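Local coordinates for Sts-2 protein (PDB 3D4I), which has an acid-dependent phosphatase activity in this 2H-phosphatase domain and probably interferes with CBL-mediated down-regulation of activated receptor tyrosine kinases, at residues A[120-125]-A[158-163]; A[73-78]-A[232-237]; A[126-131]-A[168-173]. All blocks are in the same frame, centred on the assembly; numbering follows the deposited sequence. Where two conformers were deposited one is given.

Overall arrangement
From the N terminus, the chain first lays down strand 11-16 and then reaches helix 69-85, where contact 2 begins. Contact 2 closes only at 232-237, at the start of strand 236-241. Its loop encloses both other contacts. Inside it, segment 120-125 carries the end of strand 119-121, an outermost strand of the sheet, and 126-131 follows it directly. Contact 1 joins 120-125 to 158-163, and contact 3 joins 126-131 to 168-173, so these two loops cross. Both tie the chain that leaves strand 119-121 to the region leading into helix 172-187. Contact 2 ties helix 69-85 to the sheet and lies on the opposite side of the chain's centre, about 22 Å from contact 1, centre to centre.

Contact 1: A[120-125]-A[158-163]; sequences RVEPGI and RPALPR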
loop_
_atom_site.group_PDB
_atom_site.type_symbol
_atom_site.label_atom_id
_atom_site.label_comp_id
_atom_site.label_asym_id
_atom_site.label_seq_id
_atom_site.Cartn_x
_atom_site.Cartn_y
_atom_site.Cartn_z
ATOM N N ARG A 120 -10.936 5.894 -21.643
ATOM C CA ARG A 120 -10.577 6.046 -23.041
ATOM C C ARG A 120 -9.149 5.595 -23.251
ATOM O O ARG A 120 -8.214 6.263 -22.804
ATOM C CB ARG A 120 -10.752 7.496 -23.469
ATOM C CG ARG A 120 -12.217 7.826 -23.669
ATOM C CD ARG A 120 -12.532 9.253 -23.321
ATOM N NE ARG A 120 -13.892 9.586 -23.736
ATOM C CZ ARG A 120 -14.434 10.790 -23.629
ATOM N NH1 ARG A 120 -13.744 11.786 -23.100
ATOM N NH2 ARG A 120 -15.675 10.992 -24.057
ATOM N N VAL A 121 -8.985 4.461 -23.927
ATOM C CA VAL A 121 -7.640 3.931 -24.123
ATOM C C VAL A 121 -6.991 4.643 -25.301
ATOM O O VAL A 121 -7.501 4.611 -26.439
ATOM C CB VAL A 121 -7.615 2.388 -24.273
ATOM C CG1 VAL A 121 -6.174 1.879 -24.506
ATOM C CG2 VAL A 121 -8.201 1.721 -23.048
ATOM N N GLU A 122 -5.883 5.309 -25.001
ATOM C CA GLU A 122 -5.162 6.123 -25.969
ATOM C C GLU A 122 -3.731 5.627 -26.126
ATOM O O GLU A 122 -2.860 5.979 -25.337
ATOM C CB GLU A 122 -5.170 7.609 -25.555
ATOM C CG GLU A 122 -4.424 8.563 -26.544
ATOM C CD GLU A 122 -4.884 8.392 -27.999
ATOM O OE1 GLU A 122 -6.046 8.713 -28.268
ATOM O OE2 GLU A 122 -4.084 7.937 -28.862
ATOM N N PRO A 123 -3.472 4.798 -27.144
ATOM C CA PRO A 123 -2.076 4.444 -27.425
ATOM C C PRO A 123 -1.134 5.609 -27.692
ATOM O O PRO A 123 0.066 5.444 -27.552
ATOM C CB PRO A 123 -2.186 3.544 -28.663
ATOM C CG PRO A 123 -3.526 2.931 -28.515
ATOM C CD PRO A 123 -4.397 4.058 -28.023
ATOM N N GLY A 124 -1.654 6.773 -28.066
ATOM C CA GLY A 124 -0.803 7.948 -28.259
ATOM C C GLY A 124 -0.121 8.439 -26.981
ATOM O O GLY A 124 0.818 9.239 -27.051
ATOM N N ILE A 125 -0.561 7.942 -25.825
ATOM C CA ILE A 125 0.125 8.247 -24.554
ATOM C C ILE A 125 0.811 7.016 -23.950
ATOM O O ILE A 125 1.144 7.009 -22.769
ATOM C CB ILE A 125 -0.814 8.964 -23.493
ATOM C CG1 ILE A 125 -1.960 8.039 -23.035
ATOM C CG2 ILE A 125 -1.297 10.320 -24.064
ATOM C CD1 ILE A 125 -2.988 8.664 -22.009
ATOM N N ARG A 158 -12.123 6.849 -30.432
ATOM C CA ARG A 158 -11.266 6.744 -31.592
ATOM C C ARG A 158 -9.943 7.400 -31.268
ATOM O O ARG A 158 -9.846 8.626 -31.312
ATOM C CB ARG A 158 -11.918 7.419 -32.808
ATOM C CG ARG A 158 -13.213 6.761 -33.228
ATOM C CD ARG A 158 -12.993 5.835 -34.395
ATOM N NE ARG A 158 -13.881 6.216 -35.501
ATOM C CZ ARG A 158 -13.592 7.145 -36.413
ATOM N NH1 ARG A 158 -12.432 7.797 -36.376
ATOM N NH2 ARG A 158 -14.464 7.423 -37.369
ATOM N N PRO A 159 -8.914 6.582 -30.954
ATOM C CA PRO A 159 -7.666 7.128 -30.430
ATOM C C PRO A 159 -6.970 7.990 -31.459
ATOM O O PRO A 159 -7.139 7.764 -32.671
ATOM C CB PRO A 159 -6.828 5.874 -30.108
ATOM C CG PRO A 159 -7.377 4.799 -30.994
ATOM C CD PRO A 159 -8.856 5.113 -31.106
ATOM N N ALA A 160 -6.223 8.987 -30.981
ATOM C CA ALA A 160 -5.379 9.828 -31.833
ATOM C C ALA A 160 -4.314 9.015 -32.546
ATOM O O ALA A 160 -3.962 9.308 -33.689
ATOM C CB ALA A 160 -4.728 10.930 -31.016
ATOM N N LEU A 161 -3.780 8.007 -31.852
ATOM C CA LEU A 161 -2.860 7.068 -32.466
ATOM C C LEU A 161 -3.315 5.638 -32.174
ATOM O O LEU A 161 -3.261 5.188 -31.024
ATOM C CB LEU A 161 -1.418 7.307 -31.982
ATOM C CG LEU A 161 -0.316 6.433 -32.605
ATOM C CD1 LEU A 161 0.027 6.857 -34.029
ATOM C CD2 LEU A 161 0.927 6.465 -31.721
ATOM N N PRO A 162 -3.780 4.923 -33.219
ATOM C CA PRO A 162 -4.129 3.513 -33.088
ATOM C C PRO A 162 -2.931 2.672 -32.648
ATOM O O PRO A 162 -1.797 2.997 -32.986
ATOM C CB PRO A 162 -4.563 3.129 -34.506
ATOM C CG PRO A 162 -4.965 4.431 -35.160
ATOM C CD PRO A 162 -4.021 5.436 -34.581
ATOM N N ARG A 163 -3.179 1.604 -31.896
ATOM C CA ARG A 163 -2.075 0.814 -31.342
ATOM C C ARG A 163 -1.118 0.267 -32.400
ATOM O O ARG A 163 0.090 0.308 -32.200
ATOM C CB ARG A 163 -2.541 -0.280 -30.354
ATOM C CG ARG A 163 -3.500 -1.373 -30.865
ATOM C CD ARG A 163 -4.903 -1.240 -30.255
ATOM N NE ARG A 163 -4.967 -1.493 -28.809
ATOM C CZ ARG A 163 -5.768 -0.860 -27.941
ATOM N NH1 ARG A 163 -6.598 0.112 -28.330
ATOM N NH2 ARG A 163 -5.725 -1.199 -26.657
HETATM O O HOH W 1 -8.832 2.535 -27.974
#
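P123 CG lies over one face of the R163 guanidinium, 4.1 Å above its plane and displaced toward the rim. A water sits at the edge, in the plane of the group. V121 CG1 comes in obliquely, 3.8 Å from R163 NH2. The contact belongs to the alpha/beta fold of the histidine phosphatases. Here the edge strand 119-121 runs out into a short 3-10 turn and meets the loop before helix 172-187. The second flat group is the E122 carboxylate. E122 CG is anti to the backbone N (chi1 -180°), and a bend at chi2 turns CD toward A160 N. Two successive backbone N-H groups meet the carboxylate on its syn side, both slightly out of its plane. A160 N donates to E122 OE1 at 2.7 Å, and L161 N donates to E122 OE2 at 3.0 Å. E122 OE2 also accepts from G124 N at 2.8 Å, through its anti lone pair. E122 OE1 is hydrogen-bonded to Y157 OH as well. Four bonds thus fix the rotation of this buried group, and they would probably favour its negative charge. Beside it, P123 CD packs against P159 CB at 3.7 Å, and the P123 ring also lies against L161 O. The water at the R163 edge links the two segments: it donates to V121 O at 2.9 Å and accepts a weak bond from R163 NH1 at 3.3 Å.

Contact 2: A[73-78]-A[232-237]; sequences FQARLA and PSLGMC
Q74 CB rests against L234 CD2 at 3.8 Å. From there Q74 CG, anti to the carbonyl carbon (chi1 -59°), carries an extended chain toward S233. Q74 CD and NE2 both lie near S233 CB, and Q74 OE1 is closest to it, at 3.1 Å. Outside the segments, Q74 NE2 is hydrogen-bonded to H260 NE2 and Q74 OE1 accepts from E19 N, just after the RHG motif that begins at the end of strand 11-16, a signature of the histidine phosphatases. L234 fills the middle of the contact. It is the third residue of a type II beta turn from P232 to G235, and its CB points at helix 69-85. L234 CG meets Q74 O at 3.6 Å. L234 CD1 touches A78 CB at 3.6 Å, while L234 CD2 reaches A75 N at 3.8 Å. The contact packs helix 69-85 against the turn and, through M236 CE on A78 CB, against the start of strand 236-241. The second subunit lies close by: S233 O accepts from N263 ND2 of that subunit, and F73 stacks on F73 of that subunit. Between the two segments the contact is van der Waals packing, with leucine methyls against alanine and the helix backbone, and the Q74 amide against S233 CB. The hold between the segments therefore rests on close fit, and the polar end of Q74 is held from outside them.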
loop_
_atom_site.group_PDB
_atom_site.type_symbol
_atom_site.label_atom_id
_atom_site.label_comp_id
_atom_site.label_asym_id
_atom_site.label_seq_id
_atom_site.Cartn_x
_atom_site.Cartn_y
_atom_site.Cartn_z
ATOM N N PHE A 73 -2.975 -0.648 -4.026
ATOM C CA PHE A 73 -3.129 0.215 -2.849
ATOM C C PHE A 73 -2.813 1.689 -3.178
ATOM O O PHE A 73 -3.586 2.573 -2.798
ATOM C CB PHE A 73 -2.292 -0.311 -1.655
ATOM C CG PHE A 73 -1.624 0.782 -0.830
ATOM C CD1 PHE A 73 -2.365 1.541 0.095
ATOM C CD2 PHE A 73 -0.262 1.038 -0.971
ATOM C CE1 PHE A 73 -1.741 2.547 0.855
ATOM C CE2 PHE A 73 0.382 2.054 -0.197
ATOM C CZ PHE A 73 -0.381 2.806 0.703
ATOM N N GLN A 74 -1.696 1.954 -3.879
ATOM C CA GLN A 74 -1.327 3.329 -4.207
ATOM C C GLN A 74 -2.403 4.000 -5.070
ATOM O O GLN A 74 -2.780 5.134 -4.812
ATOM C CB GLN A 74 0.035 3.387 -4.909
ATOM C CG GLN A 74 1.182 2.801 -4.051
ATOM C CD GLN A 74 2.404 2.505 -4.891
ATOM O OE1 GLN A 74 2.299 2.263 -6.090
ATOM N NE2 GLN A 74 3.563 2.545 -4.270
ATOM N N ALA A 75 -2.905 3.276 -6.068
ATOM C CA ALA A 75 -3.913 3.800 -6.989
ATOM C C ALA A 75 -5.216 4.112 -6.261
ATOM O O ALA A 75 -5.793 5.197 -6.434
ATOM C CB ALA A 75 -4.159 2.782 -8.150
ATOM N N ARG A 76 -5.646 3.187 -5.408
ATOM C CA ARG A 76 -6.852 3.396 -4.610
ATOM C C ARG A 76 -6.718 4.557 -3.619
ATOM O O ARG A 76 -7.676 5.333 -3.405
ATOM C CB ARG A 76 -7.268 2.093 -3.899
ATOM C CG ARG A 76 -7.743 0.935 -4.838
ATOM C CD ARG A 76 -8.269 -0.271 -4.001
ATOM N NE ARG A 76 -8.939 -1.308 -4.818
ATOM C CZ ARG A 76 -8.942 -2.625 -4.567
ATOM N NH1 ARG A 76 -8.281 -3.140 -3.530
ATOM N NH2 ARG A 76 -9.624 -3.443 -5.371
ATOM N N LEU A 77 -5.546 4.679 -2.992
ATOM C CA LEU A 77 -5.294 5.768 -2.041
ATOM C C LEU A 77 -5.373 7.142 -2.719
ATOM O O LEU A 77 -5.991 8.085 -2.197
ATOM C CB LEU A 77 -3.922 5.592 -1.360
ATOM C CG LEU A 77 -3.655 6.393 -0.075
ATOM C CD1 LEU A 77 -4.508 5.825 1.083
ATOM C CD2 LEU A 77 -2.189 6.331 0.247
ATOM N N ALA A 78 -4.736 7.255 -3.874
ATOM C CA ALA A 78 -4.875 8.446 -4.739
ATOM C C ALA A 78 -6.328 8.757 -5.148
ATOM O O ALA A 78 -6.748 9.911 -5.087
ATOM C CB ALA A 78 -3.997 8.288 -5.988
ATOM N N PRO A 232 7.765 9.004 -8.935
ATOM C CA PRO A 232 7.289 7.844 -8.154
ATOM C C PRO A 232 5.963 7.307 -8.642
ATOM O O PRO A 232 5.301 7.941 -9.436
ATOM C CB PRO A 232 7.093 8.425 -6.752
ATOM C CG PRO A 232 6.746 9.845 -6.982
ATOM C CD PRO A 232 7.471 10.274 -8.249
ATOM N N SER A 233 5.565 6.147 -8.128
ATOM C CA SER A 233 4.248 5.604 -8.436
ATOM C C SER A 233 3.177 6.590 -8.012
ATOM O O SER A 233 3.292 7.232 -6.966
ATOM C CB SER A 233 4.056 4.265 -7.719
ATOM O OG SER A 233 4.938 3.317 -8.289
ATOM N N LEU A 234 2.145 6.718 -8.843
ATOM C CA LEU A 234 1.095 7.719 -8.679
ATOM C C LEU A 234 1.611 9.175 -8.645
ATOM O O LEU A 234 0.904 10.061 -8.200
ATOM C CB LEU A 234 0.206 7.397 -7.440
ATOM C CG LEU A 234 -0.926 6.379 -7.683
ATOM C CD1 LEU A 234 -1.951 6.959 -8.645
ATOM C CD2 LEU A 234 -0.387 5.099 -8.259
ATOM N N GLY A 235 2.845 9.416 -9.118
ATOM C CA GLY A 235 3.368 10.789 -9.200
ATOM C C GLY A 235 2.476 11.589 -10.144
ATOM O O GLY A 235 1.955 11.027 -11.098
ATOM N N MET A 236 2.264 12.882 -9.863
ATOM C CA MET A 236 1.346 13.692 -10.677
ATOM C C MET A 236 1.910 15.044 -11.129
ATOM O O MET A 236 2.706 15.647 -10.411
ATOM C CB MET A 236 0.054 13.939 -9.891
ATOM C CG MET A 236 -0.682 12.690 -9.491
ATOM S SD MET A 236 -2.120 13.105 -8.504
ATOM C CE MET A 236 -2.809 11.477 -8.198
ATOM N N CYS A 237 1.470 15.491 -12.314
ATOM C CA CYS A 237 1.746 16.829 -12.873
ATOM C C CYS A 237 0.376 17.383 -13.235
ATOM O O CYS A 237 -0.371 16.709 -13.933
ATOM C CB CYS A 237 2.557 16.707 -14.183
ATOM S SG CYS A 237 3.052 18.283 -14.876
#

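Contact 3: A[126-131]-A[168-173]; sequences FEWMKW and PAESYD
W128 lays its indole across the start of helix 172-187, with W128 CZ2 3.6 Å from Y172 CB. The edge of the Y172 ring is turned toward the face of the W128 six-membered ring, with planes at 63° and centroids 5.6 Å apart. Y172 CD1 lies over that face, toward the rim. The opposite face is covered by K130 CB, 3.3 Å above its centre. At the indole edge, W128 NE1 donates to E170 O at 3.1 Å, approaching from above the carbonyl plane. The E170 side chain turns back to the other segment. Its CG sits between the backbone N and the carbonyl carbon (chi1 56°), and the chain is extended beyond. E170 OE2 accepts from M129 N at 2.9 Å through its anti lone pair, and it also forms a salt bridge with R178. M129 bends at chi2 and chi3, and its CE meets P168 CA at 3.7 Å. Y172 OH bonds to R219 O, and S171 is the N-cap of the helix. An alanine at W128 would probably leave E170 O without its indole donor and open a gap between K130 CB and the Y172 ring. Within the histidine phosphatase domain, the contact joins the loop after strand 119-121 to the start of the helix. The indole offers its two faces to packing and its N-H to a backbone carbonyl. E170 OE2 is shared by M129 N and R178, whose positive charge would probably steady the carboxylate.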
loop_
_atom_site.group_PDB
_atom_site.type_symbol
_atom_site.label_atom_id
_atom_site.label_comp_id
_atom_site.label_asym_id
_atom_site.label_seq_id
_atom_site.Cartn_x
_atom_site.Cartn_y
_atom_site.Cartn_z
ATOM N N PHE A 126 1.025 5.979 -24.778
ATOM C CA PHE A 126 1.847 4.847 -24.378
ATOM C C PHE A 126 3.296 5.296 -24.157
ATOM O O PHE A 126 3.692 6.395 -24.572
ATOM C CB PHE A 126 1.775 3.740 -25.430
ATOM C CG PHE A 126 2.502 2.476 -25.042
ATOM C CD1 PHE A 126 2.072 1.708 -23.961
ATOM C CD2 PHE A 126 3.592 2.047 -25.774
ATOM C CE1 PHE A 126 2.740 0.543 -23.602
ATOM C CE2 PHE A 126 4.267 0.883 -25.437
ATOM C CZ PHE A 126 3.825 0.117 -24.349
ATOM N N GLU A 127 4.080 4.453 -23.488
ATOM C CA GLU A 127 5.502 4.701 -23.273
ATOM C C GLU A 127 6.252 4.885 -24.595
ATOM O O GLU A 127 5.834 4.361 -25.629
ATOM C CB GLU A 127 6.087 3.506 -22.473
ATOM C CG GLU A 127 7.560 3.600 -22.093
ATOM C CD GLU A 127 7.832 4.740 -21.136
ATOM O OE1 GLU A 127 8.043 5.858 -21.619
ATOM O OE2 GLU A 127 7.831 4.512 -19.899
ATOM N N TRP A 128 7.344 5.647 -24.575
ATOM C CA TRP A 128 8.266 5.712 -25.713
ATOM C C TRP A 128 8.714 4.299 -26.075
ATOM O O TRP A 128 9.184 3.575 -25.200
ATOM C CB TRP A 128 9.482 6.574 -25.340
ATOM C CG TRP A 128 10.524 6.812 -26.450
ATOM C CD1 TRP A 128 10.363 6.650 -27.793
ATOM C CD2 TRP A 128 11.839 7.338 -26.267
ATOM N NE1 TRP A 128 11.517 7.004 -28.460
ATOM C CE2 TRP A 128 12.436 7.441 -27.544
ATOM C CE3 TRP A 128 12.585 7.723 -25.138
ATOM C CZ2 TRP A 128 13.756 7.883 -27.725
ATOM C CZ3 TRP A 128 13.906 8.184 -25.330
ATOM C CH2 TRP A 128 14.464 8.260 -26.602
ATOM N N MET A 129 8.580 3.918 -27.357
ATOM C CA MET A 129 8.831 2.525 -27.803
ATOM C C MET A 129 10.262 2.073 -27.596
ATOM O O MET A 129 10.528 0.883 -27.472
ATOM C CB MET A 129 8.431 2.333 -29.281
ATOM C CG MET A 129 6.936 2.539 -29.547
ATOM S SD MET A 129 5.944 1.209 -28.830
ATOM C CE MET A 129 6.443 -0.139 -29.933
ATOM N N LYS A 130 11.175 3.039 -27.577
ATOM C CA LYS A 130 12.572 2.836 -27.217
ATOM C C LYS A 130 12.725 2.048 -25.916
ATOM O O LYS A 130 13.683 1.298 -25.769
ATOM C CB LYS A 130 13.239 4.207 -27.045
ATOM C CG LYS A 130 14.713 4.202 -26.615
ATOM C CD LYS A 130 15.619 3.836 -27.763
ATOM C CE LYS A 130 15.786 4.988 -28.738
ATOM N NZ LYS A 130 16.667 4.589 -29.886
ATOM N N TRP A 131 11.787 2.237 -24.983
ATOM C CA TRP A 131 11.882 1.625 -23.660
ATOM C C TRP A 131 10.957 0.437 -23.461
ATOM O O TRP A 131 10.785 -0.028 -22.333
ATOM C CB TRP A 131 11.646 2.673 -22.562
ATOM C CG TRP A 131 12.674 3.745 -22.598
ATOM C CD1 TRP A 131 13.974 3.628 -23.042
ATOM C CD2 TRP A 131 12.513 5.101 -22.179
ATOM N NE1 TRP A 131 14.622 4.830 -22.916
ATOM C CE2 TRP A 131 13.748 5.750 -22.387
ATOM C CE3 TRP A 131 11.441 5.833 -21.634
ATOM C CZ2 TRP A 131 13.949 7.095 -22.067
ATOM C CZ3 TRP A 131 11.644 7.182 -21.318
ATOM C CH2 TRP A 131 12.895 7.792 -21.534
ATOM N N PRO A 168 8.019 0.643 -33.459
ATOM C CA PRO A 168 9.084 0.182 -32.565
ATOM C C PRO A 168 10.361 1.034 -32.632
ATOM O O PRO A 168 11.089 1.129 -31.638
ATOM C CB PRO A 168 9.362 -1.236 -33.063
ATOM C CG PRO A 168 8.078 -1.655 -33.670
ATOM C CD PRO A 168 7.583 -0.426 -34.369
ATOM N N ALA A 169 10.626 1.635 -33.792
ATOM C CA ALA A 169 11.825 2.461 -33.967
ATOM C C ALA A 169 11.582 3.975 -33.803
ATOM O O ALA A 169 12.445 4.783 -34.171
ATOM C CB ALA A 169 12.492 2.156 -35.325
ATOM N N GLU A 170 10.434 4.377 -33.246
ATOM C CA GLU A 170 10.180 5.813 -33.108
ATOM C C GLU A 170 11.330 6.476 -32.360
ATOM O O GLU A 170 11.797 5.974 -31.338
ATOM C CB GLU A 170 8.816 6.150 -32.476
ATOM C CG GLU A 170 8.580 5.532 -31.119
ATOM C CD GLU A 170 7.427 6.155 -30.329
ATOM O OE1 GLU A 170 6.564 6.881 -30.882
ATOM O OE2 GLU A 170 7.379 5.862 -29.127
ATOM N N SER A 171 11.804 7.583 -32.913
ATOM C CA SER A 171 12.849 8.379 -32.292
ATOM C C SER A 171 12.239 9.198 -31.171
ATOM O O SER A 171 11.013 9.255 -31.032
ATOM C CB SER A 171 13.458 9.326 -33.314
ATOM O OG SER A 171 12.475 10.252 -33.767
ATOM N N TYR A 172 13.095 9.849 -30.387
ATOM C CA TYR A 172 12.630 10.776 -29.357
ATOM C C TYR A 172 11.775 11.883 -29.965
ATOM O O TYR A 172 10.685 12.168 -29.460
ATOM C CB TYR A 172 13.798 11.351 -28.545
ATOM C CG TYR A 172 13.392 12.418 -27.553
ATOM C CD1 TYR A 172 12.683 12.092 -26.393
ATOM C CD2 TYR A 172 13.716 13.758 -27.775
ATOM C CE1 TYR A 172 12.303 13.083 -25.479
ATOM C CE2 TYR A 172 13.329 14.756 -26.864
ATOM C CZ TYR A 172 12.635 14.412 -25.731
ATOM O OH TYR A 172 12.276 15.398 -24.842
ATOM N N ASP A 173 12.264 12.491 -31.048
ATOM C CA ASP A 173 11.509 13.535 -31.763
ATOM C C ASP A 173 10.115 13.074 -32.210
ATOM O O ASP A 173 9.127 13.812 -32.079
ATOM C CB ASP A 173 12.301 14.105 -32.958
ATOM C CG ASP A 173 13.501 14.953 -32.528
ATOM O OD1 ASP A 173 13.526 15.491 -31.396
ATOM O OD2 ASP A 173 14.444 15.087 -33.339
#